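Local coordinates for chitinase (Chromobacterium violaceum, PDB 4TXG), which probably hydrolyses the glycosidic bonds of chitin as a family 18 glycoside hydrolase and is thought to bind carbohydrate, at residues W591-N596 against Y633-Q638. Residues are numbered along the deposited sequence; the frame is centred on the assembly and turned at random.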
loop_
_atom_site.group_PDB
_atom_site.type_symbol
_atom_site.label_atom_id
_atom_site.label_comp_id
_atom_site.label_asym_id
_atom_site.label_seq_id
_atom_site.Cartn_x
_atom_site.Cartn_y
_atom_site.Cartn_z
ATOM N N TRP A 591 -3.314 -0.078 17.713
ATOM C CA TRP A 591 -2.319 -0.983 17.145
ATOM C C TRP A 591 -1.199 -0.211 16.431
ATOM O O TRP A 591 -0.027 -0.571 16.527
ATOM C CB TRP A 591 -3.023 -1.967 16.201
ATOM C CG TRP A 591 -2.123 -2.906 15.436
ATOM C CD1 TRP A 591 -1.736 -4.159 15.800
ATOM C CD2 TRP A 591 -1.518 -2.647 14.164
ATOM N NE1 TRP A 591 -0.921 -4.705 14.823
ATOM C CE2 TRP A 591 -0.770 -3.791 13.814
ATOM C CE3 TRP A 591 -1.549 -1.560 13.283
ATOM C CZ2 TRP A 591 -0.050 -3.873 12.624
ATOM C CZ3 TRP A 591 -0.833 -1.644 12.100
ATOM C CH2 TRP A 591 -0.090 -2.791 11.785
ATOM N N ILE A 592 -1.573 0.854 15.724
ATOM C CA ILE A 592 -0.615 1.748 15.071
ATOM C C ILE A 592 0.327 2.361 16.097
ATOM O O ILE A 592 1.556 2.353 15.927
ATOM C CB ILE A 592 -1.341 2.897 14.293
ATOM C CG1 ILE A 592 -2.065 2.351 13.058
ATOM C CG2 ILE A 592 -0.362 4.003 13.908
ATOM C CD1 ILE A 592 -1.134 1.917 11.927
ATOM N N ASP A 593 -0.244 2.902 17.170
ATOM C CA ASP A 593 0.571 3.591 18.158
ATOM C C ASP A 593 1.467 2.620 18.910
ATOM O O ASP A 593 2.630 2.910 19.144
ATOM C CB ASP A 593 -0.300 4.363 19.150
ATOM C CG ASP A 593 -0.271 5.877 18.913
ATOM O OD1 ASP A 593 0.649 6.386 18.226
ATOM O OD2 ASP A 593 -1.183 6.566 19.426
ATOM N N ALA A 594 0.929 1.459 19.266
ATOM C CA ALA A 594 1.689 0.488 20.047
ATOM C C ALA A 594 2.863 -0.105 19.264
ATOM O O ALA A 594 3.911 -0.403 19.838
ATOM C CB ALA A 594 0.759 -0.626 20.551
ATOM N N ASN A 595 2.697 -0.244 17.952
ATOM C CA ASN A 595 3.768 -0.730 17.083
ATOM C C ASN A 595 4.627 0.381 16.491
ATOM O O ASN A 595 5.536 0.111 15.704
ATOM C CB ASN A 595 3.179 -1.567 15.945
ATOM C CG ASN A 595 2.802 -2.961 16.395
ATOM O OD1 ASN A 595 3.676 -3.801 16.590
ATOM N ND2 ASN A 595 1.498 -3.217 16.566
ATOM N N ASN A 596 4.328 1.622 16.868
ATOM C CA ASN A 596 4.983 2.809 16.312
ATOM C C ASN A 596 5.080 2.766 14.790
ATOM O O ASN A 596 6.117 3.089 14.199
ATOM C CB ASN A 596 6.363 2.987 16.935
ATOM C CG ASN A 596 6.282 3.383 18.402
ATOM O OD1 ASN A 596 5.692 4.407 18.750
ATOM N ND2 ASN A 596 6.857 2.556 19.273
ATOM N N TYR A 633 -6.919 11.733 13.951
ATOM C CA TYR A 633 -6.145 12.916 14.297
ATOM C C TYR A 633 -6.122 13.188 15.801
ATOM O O TYR A 633 -5.075 13.518 16.366
ATOM C CB TYR A 633 -6.675 14.154 13.564
ATOM C CG TYR A 633 -5.919 15.385 13.979
ATOM C CD1 TYR A 633 -4.600 15.569 13.582
ATOM C CD2 TYR A 633 -6.495 16.333 14.815
ATOM C CE1 TYR A 633 -3.882 16.672 13.989
ATOM C CE2 TYR A 633 -5.785 17.440 15.231
ATOM C CZ TYR A 633 -4.481 17.608 14.811
ATOM O OH TYR A 633 -3.767 18.709 15.223
ATOM N N ASN A 634 -7.273 13.070 16.454
ATOM C CA ASN A 634 -7.338 13.326 17.892
ATOM C C ASN A 634 -6.510 12.310 18.675
ATOM O O ASN A 634 -5.922 12.629 19.703
ATOM C CB ASN A 634 -8.790 13.314 18.376
ATOM C CG ASN A 634 -9.558 14.552 17.939
ATOM O OD1 ASN A 634 -8.980 15.634 17.792
ATOM N ND2 ASN A 634 -10.863 14.400 17.726
ATOM N N THR A 635 -6.465 11.085 18.170
ATOM C CA THR A 635 -5.665 10.038 18.786
ATOM C C THR A 635 -4.170 10.294 18.585
ATOM O O THR A 635 -3.384 10.177 19.523
ATOM C CB THR A 635 -6.036 8.667 18.211
ATOM O OG1 THR A 635 -7.438 8.435 18.416
ATOM C CG2 THR A 635 -5.228 7.560 18.877
ATOM N N PHE A 636 -3.781 10.668 17.369
ATOM C CA PHE A 636 -2.360 10.761 17.025
ATOM C C PHE A 636 -1.699 12.127 17.300
ATOM O O PHE A 636 -0.483 12.259 17.141
ATOM C CB PHE A 636 -2.169 10.403 15.543
ATOM C CG PHE A 636 -2.533 8.978 15.202
ATOM C CD1 PHE A 636 -2.457 7.971 16.160
ATOM C CD2 PHE A 636 -2.920 8.644 13.903
ATOM C CE1 PHE A 636 -2.775 6.657 15.841
ATOM C CE2 PHE A 636 -3.246 7.337 13.571
ATOM C CZ PHE A 636 -3.172 6.332 14.546
ATOM N N SER A 637 -2.474 13.136 17.706
ATOM C CA SER A 637 -1.912 14.462 18.001
ATOM C C SER A 637 -1.873 14.758 19.507
ATOM O O SER A 637 -1.495 15.862 19.943
ATOM C CB SER A 637 -2.708 15.558 17.285
ATOM O OG SER A 637 -4.041 15.608 17.773
ATOM N N GLN A 638 -2.273 13.762 20.291
ATOM C CA GLN A 638 -2.224 13.825 21.751
ATOM C C GLN A 638 -1.402 12.636 22.255
ATOM O O GLN A 638 -1.179 11.698 21.507
ATOM C CB GLN A 638 -3.642 13.809 22.335
ATOM C CG GLN A 638 -4.490 15.024 21.940
ATOM C CD GLN A 638 -3.924 16.346 22.461
ATOM O OE1 GLN A 638 -3.207 16.383 23.462
ATOM N NE2 GLN A 638 -4.247 17.438 21.774
#
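Phe636 reaches across from the end of helix 627-636 and lays the CD1-CE1-CZ side of its ring against Asp593 and Ile592 on helix 582-594. Its CG stands anti to its own carbonyl carbon (chi1 -64°), which carries the ring over to the other helix. Ile592 meets it with the CG2 methyl, 3.7 Å from Phe636 CZ. Ile592 CB follows, 3.9 Å from Phe636 CZ. The two side chains cross at about a right angle, and the rest of the isoleucine, CG1 and CD1, leads away from the ring.

Asp593 runs alongside Phe636 in the opposite direction. Its OD2 sits at the ring edge, near the ring plane, 3.8 Å from Phe636 CD1. The carboxylate is turned 72° from the ring. Thr635 adds a looser touch, with its CG2 4.2 Å from Asp593 OD2. No hydrogen bond joins the two segments directly. Both oxygens of Asp593 are instead held by salt bridges, OD2 to Arg153 and OD1 to Arg154. Arg153 also bonds the carbonyl of Gln638, so it bridges Asp593 and the chain just past helix 627-636.

The core is the TIM barrel of family 18. Strand 599-603 follows helix 582-594 and pairs in parallel with strand 155-161, closing the ring of strands. Val600 and Ile156 from these strands also touch Phe636, so its ring packs against both helix 582-594 and the barrel wall.

Both helices finish here. Asn596 has positive phi and ends its helix in a Schellman motif, with its N 3.1 Å from Asp593 O. Trp591 O takes two donors from opposite faces of its carbonyl plane, Asn595 N and Asn595 ND2. On the other helix, Ser637 OG bonds Tyr633 O at 2.7 Å and lies over one face of the Tyr633 ring, toward its rim.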